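Local coordinates for enoyl-CoA hydratase/isomerase family protein (Pseudomonas syringae pv. tomato, PDB 3OT6) that probably acts on coenzyme A thioesters as a hydratase or isomerase of the crotonase superfamily, its exact reaction and substrate not being established, at residues A100-A105 and E184-A189; G109-L114 and M137-A142; Y118-A123 and L191-Q196; G143-R148 and L217-A222. All coordinates share one frame; numbering follows the deposited sequence.

Overall arrangement
From the N terminus, the chain first passes 100-105, between the two beta sheets, then helix segment 109-114 and strand segment 118-123. Interaction 2 closes first, when 137-142 returns to 109-114; it is nested within the loop of interaction 1, which closes at 184-189, and it crosses interaction 3. Residues 143-148 follow directly and open interaction 4. Interaction 3 closes at 191-196, on the same helix as interaction 1, and crosses it. Interaction 4 closes last, at 217-222, crossing interactions 1 and 3 and following interaction 2 in series. Interactions 1 and 3 fasten helix 186-197 to the six-stranded sheet; on the other side of the chain's centre, interactions 2 and 4 tie helix 141-150 to helices 108-113 and 202-230.

Interaction 1 of 4, residues A100-A105 and E184-A189; sequences ACPGHA and EELQGA
The backbones of 100-105 and 184-189 come closest where Ala100 faces Leu186, their CA atoms 7.0 Å apart, and both CB atoms point across the gap. Leu186 carries this contact with its two methyl branches, each of which has its own target. CD1 meets the methyl of Ala100, with Leu186 CD1 at 3.9 Å from Ala100 CB. The other branch lies against the proline, Leu186 CD2 lying 3.7 Å from Pro102 CA, and it reaches the ring carbon next door as well, at 3.8 Å from Pro102 CB. A first torsion of -179° sets CG of Leu186 opposite its own backbone N and extends the branches away from the helix toward the chain at 100-102. Here that chain is leaving one sheet for another: strand 97-100 belongs to the six-stranded sheet, strand 103-106 to the smaller four-stranded one, a change of sheet that is part of the crotonase fold. The leucine belongs to helix 186-197, which covers the larger sheet, and Ile120 and Val122 of the adjacent strand also touch it. The carbonyl of Cys101 passes close too, Cys101 O being 3.9 Å from Leu186 CD2, in van der Waals contact. Cys101 itself turns its side chain the other way, onto Leu113 and Leu60. On the neighbouring strand 50-54, Thr54 OG1 is hydrogen-bonded to Ala100 O.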
loop_
_atom_site.group_PDB
_atom_site.type_symbol
_atom_site.label_atom_id
_atom_site.label_comp_id
_atom_site.label_asym_id
_atom_site.label_seq_id
_atom_site.Cartn_x
_atom_site.Cartn_y
_atom_site.Cartn_z
ATOM N N ALA A 100 2.711 -8.159 -0.778
ATOM C CA ALA A 100 3.645 -8.998 -1.503
ATOM C C ALA A 100 3.864 -8.315 -2.843
ATOM O O ALA A 100 3.005 -8.429 -3.763
ATOM C CB ALA A 100 3.054 -10.382 -1.709
ATOM N N CYS A 101 4.993 -7.632 -2.995
ATOM C CA CYS A 101 5.145 -6.781 -4.147
ATOM C C CYS A 101 5.852 -7.540 -5.274
ATOM O O CYS A 101 7.002 -7.914 -5.103
ATOM C CB CYS A 101 5.870 -5.489 -3.750
ATOM S SG CYS A 101 6.562 -4.622 -5.146
ATOM N N PRO A 102 5.155 -7.801 -6.417
ATOM C CA PRO A 102 5.801 -8.666 -7.437
ATOM C C PRO A 102 6.766 -7.966 -8.432
ATOM O O PRO A 102 7.236 -8.599 -9.366
ATOM C CB PRO A 102 4.615 -9.373 -8.137
ATOM C CG PRO A 102 3.388 -8.637 -7.760
ATOM C CD PRO A 102 3.765 -7.495 -6.802
ATOM N N GLY A 103 7.103 -6.700 -8.205
ATOM C CA GLY A 103 8.023 -6.005 -9.079
ATOM C C GLY A 103 8.157 -4.548 -8.684
ATOM O O GLY A 103 8.737 -4.223 -7.604
ATOM N N HIS A 104 7.665 -3.670 -9.564
ATOM C CA HIS A 104 7.682 -2.205 -9.370
ATOM C C HIS A 104 6.607 -1.777 -8.380
ATOM O O HIS A 104 5.495 -2.345 -8.357
ATOM C CB HIS A 104 7.355 -1.501 -10.708
ATOM C CG HIS A 104 8.382 -1.709 -11.772
ATOM N ND1 HIS A 104 8.114 -2.390 -12.936
ATOM C CD2 HIS A 104 9.680 -1.334 -11.842
ATOM C CE1 HIS A 104 9.205 -2.436 -13.679
ATOM N NE2 HIS A 104 10.171 -1.803 -13.035
ATOM N N ALA A 105 6.876 -0.726 -7.622
ATOM C CA ALA A 105 5.843 -0.086 -6.808
ATOM C C ALA A 105 6.156 1.418 -6.731
ATOM O O ALA A 105 7.165 1.827 -6.146
ATOM C CB ALA A 105 5.797 -0.740 -5.408
ATOM N N GLU A 184 10.168 -16.103 -7.903
ATOM C CA GLU A 184 9.533 -17.426 -7.735
ATOM C C GLU A 184 9.203 -17.701 -6.273
ATOM O O GLU A 184 8.164 -18.264 -5.970
ATOM C CB GLU A 184 10.387 -18.568 -8.355
ATOM C CG GLU A 184 10.650 -18.369 -9.866
ATOM C CD GLU A 184 11.828 -17.390 -10.131
ATOM O OE1 GLU A 184 12.749 -17.275 -9.256
ATOM O OE2 GLU A 184 11.825 -16.741 -11.213
ATOM N N GLU A 185 10.072 -17.275 -5.363
ATOM C CA GLU A 185 9.808 -17.433 -3.935
ATOM C C GLU A 185 8.674 -16.572 -3.359
ATOM O O GLU A 185 8.212 -16.842 -2.275
ATOM C CB GLU A 185 11.086 -17.211 -3.150
ATOM C CG GLU A 185 12.190 -18.159 -3.533
ATOM C CD GLU A 185 13.558 -17.655 -3.099
ATOM O OE1 GLU A 185 13.790 -16.402 -3.092
ATOM O OE2 GLU A 185 14.413 -18.528 -2.758
ATOM N N LEU A 186 8.184 -15.576 -4.096
ATOM C CA LEU A 186 7.267 -14.593 -3.535
ATOM C C LEU A 186 6.001 -15.155 -2.857
ATOM O O LEU A 186 5.723 -14.841 -1.692
ATOM C CB LEU A 186 6.918 -13.508 -4.548
ATOM C CG LEU A 186 5.973 -12.439 -4.006
ATOM C CD1 LEU A 186 6.611 -11.650 -2.850
ATOM C CD2 LEU A 186 5.565 -11.522 -5.102
ATOM N N GLN A 187 5.225 -15.962 -3.566
ATOM C CA GLN A 187 4.001 -16.494 -2.991
ATOM C C GLN A 187 4.348 -17.322 -1.731
ATOM O O GLN A 187 3.704 -17.177 -0.679
ATOM C CB GLN A 187 3.295 -17.355 -4.027
ATOM C CG GLN A 187 1.873 -17.839 -3.638
ATOM C CD GLN A 187 1.446 -19.076 -4.469
ATOM O OE1 GLN A 187 0.674 -18.961 -5.452
ATOM N NE2 GLN A 187 1.984 -20.255 -4.096
ATOM N N GLY A 188 5.404 -18.134 -1.826
ATOM C CA GLY A 188 5.804 -19.004 -0.757
ATOM C C GLY A 188 6.312 -18.232 0.431
ATOM O O GLY A 188 6.069 -18.619 1.588
ATOM N N ALA A 189 7.040 -17.147 0.187
ATOM C CA ALA A 189 7.563 -16.360 1.312
ATOM C C ALA A 189 6.391 -15.670 2.077
ATOM O O ALA A 189 6.369 -15.648 3.344
ATOM C CB ALA A 189 8.603 -15.374 0.838
#

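Interaction 2 of 4, residues G109-L114 and M137-A142; sequences GAFLLL and MTMHHA
Phe111 points the outer end of its ring at Met139, a selenomethionine, and His140. The selenium lies at the ring edge, in its plane, with Met139 SE 3.8 Å from Phe111 CZ. From the ring centroid it is 5.0 Å away and 84° off the normal, which makes this a Met-aromatic contact of the edge-on kind. The terminal methyl adds a looser touch, Met139 CE standing 4.1 Å from Phe111 CZ. His140 meets the phenyl differently: its imidazole presents an edge toward the Phe111 face in an offset edge-to-face pair, the centroids 5.8 Å apart and the planes at 89°. The nearest atoms of that pair are His140 CE1 and Phe111 CE2, at 4.0 Å.

The torsions explain how two consecutive residues can reach one ring. Met139 runs CG opposite its backbone N and then folds back at chi2 and chi3, whereas His140 tucks its CG between the backbone N and the carbonyl carbon (chi1 57°), swinging the imidazole in next to the phenyl. His140 occupies the N-cap position of helix 141-150, whose first N-H groups, on His141 and Ala142, are hydrogen-bonded to the Asp227 carboxylate. A bound methylpentanediol, probably from the crystallisation liquor, has its nearest atom about 3 Å from the His140 side chain. Within the crotonase-like domain the contact joins helix 108-113 to the loop leading into helix 141-150; Leu146 of that helix and Leu130 of a loop pack on Phe111, while His140 touches helices 73-91 (Val80, Ser84) and 202-230 (Asp227).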
loop_
_atom_site.group_PDB
_atom_site.type_symbol
_atom_site.label_atom_id
_atom_site.label_comp_id
_atom_site.label_asym_id
_atom_site.label_seq_id
_atom_site.Cartn_x
_atom_site.Cartn_y
_atom_site.Cartn_z
ATOM N N GLY A 109 1.346 3.331 -5.504
ATOM C CA GLY A 109 1.696 1.922 -5.382
ATOM C C GLY A 109 2.744 1.711 -4.276
ATOM O O GLY A 109 2.730 0.701 -3.564
ATOM N N ALA A 110 3.688 2.628 -4.124
ATOM C CA ALA A 110 4.625 2.445 -3.026
ATOM C C ALA A 110 3.980 2.849 -1.664
ATOM O O ALA A 110 4.416 2.350 -0.609
ATOM C CB ALA A 110 5.963 3.179 -3.269
ATOM N N PHE A 111 2.983 3.741 -1.673
ATOM C CA PHE A 111 2.228 3.975 -0.464
ATOM C C PHE A 111 1.501 2.756 0.073
ATOM O O PHE A 111 1.260 2.646 1.276
ATOM C CB PHE A 111 1.316 5.163 -0.582
ATOM C CG PHE A 111 2.073 6.465 -0.527
ATOM C CD1 PHE A 111 2.885 6.770 0.585
ATOM C CD2 PHE A 111 2.021 7.367 -1.571
ATOM C CE1 PHE A 111 3.616 8.006 0.643
ATOM C CE2 PHE A 111 2.732 8.552 -1.534
ATOM C CZ PHE A 111 3.543 8.884 -0.441
ATOM N N LEU A 112 1.165 1.816 -0.790
ATOM C CA LEU A 112 0.491 0.634 -0.295
ATOM C C LEU A 112 1.432 -0.131 0.622
ATOM O O LEU A 112 0.946 -0.699 1.611
ATOM C CB LEU A 112 0.013 -0.292 -1.411
ATOM C CG LEU A 112 -0.998 0.253 -2.393
ATOM C CD1 LEU A 112 -1.314 -0.898 -3.415
ATOM C CD2 LEU A 112 -2.205 0.667 -1.648
ATOM N N LEU A 113 2.737 -0.179 0.297
ATOM C CA LEU A 113 3.744 -0.855 1.160
ATOM C C LEU A 113 3.962 -0.177 2.540
ATOM O O LEU A 113 4.427 -0.819 3.517
ATOM C CB LEU A 113 5.095 -1.005 0.446
ATOM C CG LEU A 113 5.142 -1.676 -0.949
ATOM C CD1 LEU A 113 6.366 -1.156 -1.716
ATOM C CD2 LEU A 113 5.155 -3.200 -0.765
ATOM N N LEU A 114 3.676 1.118 2.593
ATOM C CA LEU A 114 3.776 1.900 3.785
ATOM C C LEU A 114 2.478 1.817 4.621
ATOM O O LEU A 114 2.372 2.460 5.669
ATOM C CB LEU A 114 4.123 3.355 3.411
ATOM C CG LEU A 114 5.466 3.518 2.655
ATOM C CD1 LEU A 114 5.951 4.974 2.592
ATOM C CD2 LEU A 114 6.589 2.646 3.228
HETATM N N MSE A 137 4.563 16.999 -9.175
HETATM C CA MSE A 137 3.579 17.025 -8.051
HETATM C C MSE A 137 4.170 17.326 -6.649
HETATM O O MSE A 137 5.097 16.686 -6.243
HETATM C CB MSE A 137 2.933 15.662 -8.000
HETATM C CG MSE A 137 2.870 15.076 -9.389
HETATM SE SE MSE A 137 1.122 14.445 -9.945
HETATM C CE MSE A 137 1.463 12.552 -9.538
ATOM N N THR A 138 3.680 18.341 -5.975
ATOM C CA THR A 138 3.989 18.546 -4.595
ATOM C C THR A 138 3.275 17.464 -3.795
ATOM O O THR A 138 2.059 17.261 -3.963
ATOM C CB THR A 138 3.474 19.868 -4.178
ATOM O OG1 THR A 138 4.099 20.846 -5.008
ATOM C CG2 THR A 138 3.783 20.145 -2.674
HETATM N N MSE A 139 4.031 16.757 -2.952
HETATM C CA MSE A 139 3.511 15.657 -2.184
HETATM C C MSE A 139 2.421 16.186 -1.226
HETATM O O MSE A 139 2.565 17.282 -0.632
HETATM C CB MSE A 139 4.626 14.943 -1.427
HETATM C CG MSE A 139 4.193 13.610 -0.686
HETATM SE SE MSE A 139 3.919 12.302 -2.047
HETATM C CE MSE A 139 5.800 11.765 -2.338
ATOM N N HIS A 140 1.342 15.398 -1.126
ATOM C CA HIS A 140 0.264 15.659 -0.207
ATOM C C HIS A 140 0.636 15.281 1.228
ATOM O O HIS A 140 1.520 14.454 1.460
ATOM C CB HIS A 140 -1.011 14.931 -0.680
ATOM C CG HIS A 140 -0.868 13.440 -0.861
ATOM N ND1 HIS A 140 0.206 12.849 -1.491
ATOM C CD2 HIS A 140 -1.707 12.425 -0.542
ATOM C CE1 HIS A 140 0.026 11.541 -1.554
ATOM N NE2 HIS A 140 -1.124 11.257 -0.971
ATOM N N HIS A 141 -0.022 15.897 2.201
ATOM C CA HIS A 141 0.213 15.562 3.592
ATOM C C HIS A 141 0.098 14.062 3.909
ATOM O O HIS A 141 0.986 13.495 4.539
ATOM C CB HIS A 141 -0.649 16.404 4.519
ATOM C CG HIS A 141 -0.204 17.818 4.634
ATOM N ND1 HIS A 141 0.990 18.179 5.229
ATOM C CD2 HIS A 141 -0.779 18.973 4.216
ATOM C CE1 HIS A 141 1.111 19.498 5.203
ATOM N NE2 HIS A 141 0.052 20.001 4.598
ATOM N N ALA A 142 -0.955 13.408 3.460
ATOM C CA ALA A 142 -1.113 11.995 3.724
ATOM C C ALA A 142 0.128 11.195 3.317
ATOM O O ALA A 142 0.606 10.361 4.092
ATOM C CB ALA A 142 -2.359 11.457 3.030
#

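Interaction 3 of 4, residues Y118-A123 and L191-Q196; sequences YRIGVA and LAVAAQ
Tyr118 meets Val193 from its first side-chain carbon onward: Tyr118 CB lies 4.1 Å from Val193 CG1. At the next atom the contact is tightest, with Tyr118 CG 3.7 Å from the same methyl. CD1 and CD2 spread to either side of it, and Val193 CG1 stands 3.9 Å from the ring centroid, only 20° off the normal, a CH-pi contact over one face that is shifted toward the rim. Farther along the ring the second methyl takes over, Val193 CG2 sitting 3.8 Å from Tyr118 CE2, with CZ a little more distant. The valine thus covers most of the length of the ring with its two branches. Strand 118-122 is the penultimate strand of the six-stranded crotonase sheet, flanked by 97-100 and 179-181, and helix 186-197 packs on the face of the sheet to which Tyr118 and Ile120 turn. Ile120 CG1 comes in at the edge of the tyrosine ring, in plane, and the isoleucine tip reaches the valine, Ile120 CD1 to Val193 CG2 being 3.8 Å. Val193 CG2 thus touches both the tyrosine and the isoleucine. Arg119, between them, turns to the sheet's other face and pairs with Asp178.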
loop_
_atom_site.group_PDB
_atom_site.type_symbol
_atom_site.label_atom_id
_atom_site.label_comp_id
_atom_site.label_asym_id
_atom_site.label_seq_id
_atom_site.Cartn_x
_atom_site.Cartn_y
_atom_site.Cartn_z
ATOM N N TYR A 118 3.498 -6.091 7.124
ATOM C CA TYR A 118 4.669 -6.811 6.703
ATOM C C TYR A 118 4.740 -6.620 5.164
ATOM O O TYR A 118 3.684 -6.700 4.459
ATOM C CB TYR A 118 4.569 -8.351 7.055
ATOM C CG TYR A 118 5.950 -8.976 6.992
ATOM C CD1 TYR A 118 6.746 -9.033 8.134
ATOM C CD2 TYR A 118 6.505 -9.374 5.784
ATOM C CE1 TYR A 118 8.055 -9.521 8.097
ATOM C CE2 TYR A 118 7.856 -9.885 5.713
ATOM C CZ TYR A 118 8.612 -9.934 6.879
ATOM O OH TYR A 118 9.915 -10.372 6.899
ATOM N N ARG A 119 5.942 -6.423 4.618
ATOM C CA ARG A 119 6.061 -6.149 3.169
ATOM C C ARG A 119 7.125 -6.994 2.570
ATOM O O ARG A 119 8.223 -7.019 3.068
ATOM C CB ARG A 119 6.401 -4.673 2.902
ATOM C CG ARG A 119 5.271 -3.680 3.220
ATOM C CD ARG A 119 5.236 -3.216 4.675
ATOM N NE ARG A 119 6.589 -3.136 5.242
ATOM C CZ ARG A 119 7.373 -2.048 5.189
ATOM N NH1 ARG A 119 6.915 -0.896 4.664
ATOM N NH2 ARG A 119 8.621 -2.109 5.684
ATOM N N ILE A 120 6.839 -7.651 1.464
ATOM C CA ILE A 120 7.842 -8.510 0.790
ATOM C C ILE A 120 7.947 -8.129 -0.648
ATOM O O ILE A 120 6.915 -7.981 -1.346
ATOM C CB ILE A 120 7.452 -10.018 0.828
ATOM C CG1 ILE A 120 7.152 -10.432 2.268
ATOM C CG2 ILE A 120 8.596 -10.886 0.234
ATOM C CD1 ILE A 120 6.726 -11.942 2.421
ATOM N N GLY A 121 9.166 -7.956 -1.112
ATOM C CA GLY A 121 9.357 -7.590 -2.516
ATOM C C GLY A 121 10.167 -8.649 -3.239
ATOM O O GLY A 121 10.611 -9.598 -2.620
ATOM N N VAL A 122 10.371 -8.487 -4.540
ATOM C CA VAL A 122 11.117 -9.504 -5.331
ATOM C C VAL A 122 12.344 -8.867 -5.938
ATOM O O VAL A 122 12.276 -7.707 -6.372
ATOM C CB VAL A 122 10.220 -10.241 -6.402
ATOM C CG1 VAL A 122 9.162 -11.031 -5.689
ATOM C CG2 VAL A 122 9.548 -9.261 -7.327
ATOM N N ALA A 123 13.464 -9.589 -5.924
ATOM C CA ALA A 123 14.724 -9.158 -6.599
ATOM C C ALA A 123 14.576 -9.029 -8.120
ATOM O O ALA A 123 13.886 -9.840 -8.770
ATOM C CB ALA A 123 15.838 -10.177 -6.296
ATOM N N LEU A 191 3.110 -16.726 2.220
ATOM C CA LEU A 191 2.479 -17.760 3.065
ATOM C C LEU A 191 3.332 -18.137 4.289
ATOM O O LEU A 191 2.810 -18.415 5.377
ATOM C CB LEU A 191 2.067 -18.979 2.234
ATOM C CG LEU A 191 1.034 -18.625 1.155
ATOM C CD1 LEU A 191 0.732 -19.833 0.259
ATOM C CD2 LEU A 191 -0.264 -18.101 1.768
ATOM N N ALA A 192 4.640 -18.118 4.152
ATOM C CA ALA A 192 5.442 -18.440 5.295
ATOM C C ALA A 192 5.338 -17.377 6.437
ATOM O O ALA A 192 5.385 -17.737 7.621
ATOM C CB ALA A 192 6.895 -18.651 4.859
ATOM N N VAL A 193 5.247 -16.083 6.070
ATOM C CA VAL A 193 5.037 -14.992 7.007
ATOM C C VAL A 193 3.621 -15.051 7.559
ATOM O O VAL A 193 3.386 -14.844 8.756
ATOM C CB VAL A 193 5.237 -13.623 6.318
ATOM C CG1 VAL A 193 4.786 -12.463 7.265
ATOM C CG2 VAL A 193 6.688 -13.442 5.939
ATOM N N ALA A 194 2.662 -15.315 6.689
ATOM C CA ALA A 194 1.304 -15.541 7.136
ATOM C C ALA A 194 1.263 -16.662 8.182
ATOM O O ALA A 194 0.579 -16.514 9.202
ATOM C CB ALA A 194 0.435 -15.866 5.986
ATOM N N ALA A 195 2.014 -17.757 7.955
ATOM C CA ALA A 195 1.988 -18.885 8.858
ATOM C C ALA A 195 2.470 -18.428 10.221
ATOM O O ALA A 195 1.910 -18.858 11.238
ATOM C CB ALA A 195 2.841 -20.088 8.307
ATOM N N GLN A 196 3.495 -17.561 10.258
ATOM C CA GLN A 196 3.998 -17.055 11.549
ATOM C C GLN A 196 3.039 -16.055 12.202
ATOM O O GLN A 196 2.988 -15.945 13.432
ATOM C CB GLN A 196 5.410 -16.453 11.447
ATOM C CG GLN A 196 6.519 -17.446 10.993
ATOM C CD GLN A 196 6.670 -18.657 11.951
ATOM O OE1 GLN A 196 6.345 -19.813 11.592
ATOM N NE2 GLN A 196 7.127 -18.380 13.192
#

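Interaction 4 of 4, residues G143-R148 and L217-A222; sequences GIELAR and LDTLDA
Glu145 leaves its helix with chi1 -68° and bends again at chi2, -45°, so that its CG bulges toward Thr219 while the carboxylate curls back along its own helix. Thr219, at chi1 -62°, puts CG2 opposite its backbone N and offers this methyl to the glutamate; Glu145 CG and Thr219 CG2 are 3.6 Å apart, the two side chains crossing at about a right angle. The hydroxyl stays out of it, since Thr219 OG1 is hydrogen-bonded to Gly215 O one turn back. One turn on from the glutamate, Arg148 grips its carboxylate side-on with two nearly straight bonds, NE to Glu145 OE1 at 3.0 Å and NH2 to Glu145 OE2 at 2.9 Å. This salt bridge holds the carboxylate along the helix, consistent with the bend that turns CG to Thr219. Deeper in, a second pair crosses, again nearly perpendicular: Leu146 CD2 is 3.8 Å from Leu220 CD1 and reaches the other leucine branch too. This is helix-helix packing in the C-terminal helical part of a crotonase-like domain, joining helix 141-150 to the long helix 202-230; a third helix, 73-91, closes it off, with Leu91 touching both leucines, Ala87 against Leu146, and Arg88 salt-bridged to Asp221.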
loop_
_atom_site.group_PDB
_atom_site.type_symbol
_atom_site.label_atom_id
_atom_site.label_comp_id
_atom_site.label_asym_id
_atom_site.label_seq_id
_atom_site.Cartn_x
_atom_site.Cartn_y
_atom_site.Cartn_z
ATOM N N GLY A 143 0.666 11.439 2.115
ATOM C CA GLY A 143 1.786 10.665 1.637
ATOM C C GLY A 143 3.032 11.008 2.446
ATOM O O GLY A 143 3.857 10.133 2.806
ATOM N N ILE A 144 3.216 12.284 2.738
ATOM C CA ILE A 144 4.389 12.681 3.500
ATOM C C ILE A 144 4.358 11.894 4.797
ATOM O O ILE A 144 5.363 11.299 5.195
ATOM C CB ILE A 144 4.350 14.168 3.821
ATOM C CG1 ILE A 144 4.656 14.997 2.535
ATOM C CG2 ILE A 144 5.246 14.445 5.008
ATOM C CD1 ILE A 144 4.306 16.483 2.633
ATOM N N GLU A 145 3.174 11.876 5.416
ATOM C CA GLU A 145 2.991 11.302 6.740
ATOM C C GLU A 145 3.066 9.753 6.759
ATOM O O GLU A 145 3.642 9.169 7.702
ATOM C CB GLU A 145 1.716 11.850 7.410
ATOM C CG GLU A 145 1.780 13.385 7.802
ATOM C CD GLU A 145 3.099 13.805 8.488
ATOM O OE1 GLU A 145 3.664 13.001 9.251
ATOM O OE2 GLU A 145 3.603 14.953 8.243
ATOM N N LEU A 146 2.581 9.095 5.702
ATOM C CA LEU A 146 2.811 7.656 5.563
ATOM C C LEU A 146 4.278 7.375 5.404
ATOM O O LEU A 146 4.784 6.398 5.928
ATOM C CB LEU A 146 2.086 7.099 4.349
ATOM C CG LEU A 146 0.533 7.088 4.355
ATOM C CD1 LEU A 146 0.005 6.751 2.949
ATOM C CD2 LEU A 146 0.029 6.087 5.314
ATOM N N ALA A 147 4.999 8.217 4.679
ATOM C CA ALA A 147 6.426 7.946 4.450
ATOM C C ALA A 147 7.220 8.237 5.708
ATOM O O ALA A 147 8.101 7.476 6.102
ATOM C CB ALA A 147 6.932 8.715 3.311
ATOM N N ARG A 148 6.820 9.285 6.410
ATOM C CA ARG A 148 7.548 9.699 7.587
ATOM C C ARG A 148 7.537 8.612 8.616
ATOM O O ARG A 148 8.515 8.411 9.323
ATOM C CB ARG A 148 6.964 10.983 8.174
ATOM C CG ARG A 148 7.949 11.627 9.175
ATOM C CD ARG A 148 7.358 12.771 10.021
ATOM N NE ARG A 148 6.604 13.780 9.257
ATOM C CZ ARG A 148 7.183 14.825 8.670
ATOM N NH1 ARG A 148 8.551 15.011 8.774
ATOM N NH2 ARG A 148 6.387 15.678 7.989
ATOM N N LEU A 217 -2.824 7.494 12.889
ATOM C CA LEU A 217 -4.226 7.494 12.405
ATOM C C LEU A 217 -4.877 8.876 12.556
ATOM O O LEU A 217 -5.498 9.353 11.654
ATOM C CB LEU A 217 -5.049 6.407 13.110
ATOM C CG LEU A 217 -5.148 4.963 12.564
ATOM C CD1 LEU A 217 -4.316 4.585 11.318
ATOM C CD2 LEU A 217 -5.070 3.863 13.622
ATOM N N ASP A 218 -4.712 9.551 13.680
ATOM C CA ASP A 218 -5.274 10.895 13.783
ATOM C C ASP A 218 -4.654 11.841 12.782
ATOM O O ASP A 218 -5.372 12.581 12.137
ATOM C CB ASP A 218 -5.167 11.443 15.225
ATOM C CG ASP A 218 -5.962 10.588 16.213
ATOM O OD1 ASP A 218 -6.872 9.796 15.745
ATOM O OD2 ASP A 218 -5.667 10.694 17.432
ATOM N N THR A 219 -3.329 11.811 12.671
ATOM C CA THR A 219 -2.575 12.572 11.710
ATOM C C THR A 219 -3.020 12.355 10.254
ATOM O O THR A 219 -3.086 13.320 9.460
ATOM C CB THR A 219 -1.084 12.228 11.811
ATOM O OG1 THR A 219 -0.615 12.584 13.104
ATOM C CG2 THR A 219 -0.285 12.981 10.756
ATOM N N LEU A 220 -3.277 11.106 9.886
ATOM C CA LEU A 220 -3.816 10.809 8.570
ATOM C C LEU A 220 -5.225 11.413 8.389
ATOM O O LEU A 220 -5.507 11.905 7.299
ATOM C CB LEU A 220 -3.817 9.294 8.264
ATOM C CG LEU A 220 -2.463 8.644 7.928
ATOM C CD1 LEU A 220 -2.530 7.070 7.928
ATOM C CD2 LEU A 220 -1.930 9.180 6.606
ATOM N N ASP A 221 -6.103 11.350 9.406
ATOM C CA ASP A 221 -7.436 11.965 9.302
ATOM C C ASP A 221 -7.331 13.522 9.077
ATOM O O ASP A 221 -8.019 14.056 8.220
ATOM C CB ASP A 221 -8.347 11.619 10.521
ATOM C CG ASP A 221 -8.681 10.130 10.607
ATOM O OD1 ASP A 221 -8.525 9.376 9.618
ATOM O OD2 ASP A 221 -9.054 9.658 11.702
ATOM N N ALA A 222 -6.482 14.209 9.848
ATOM C CA ALA A 222 -6.239 15.623 9.689
ATOM C C ALA A 222 -5.703 15.887 8.286
ATOM O O ALA A 222 -6.198 16.772 7.604
ATOM C CB ALA A 222 -5.253 16.162 10.766
#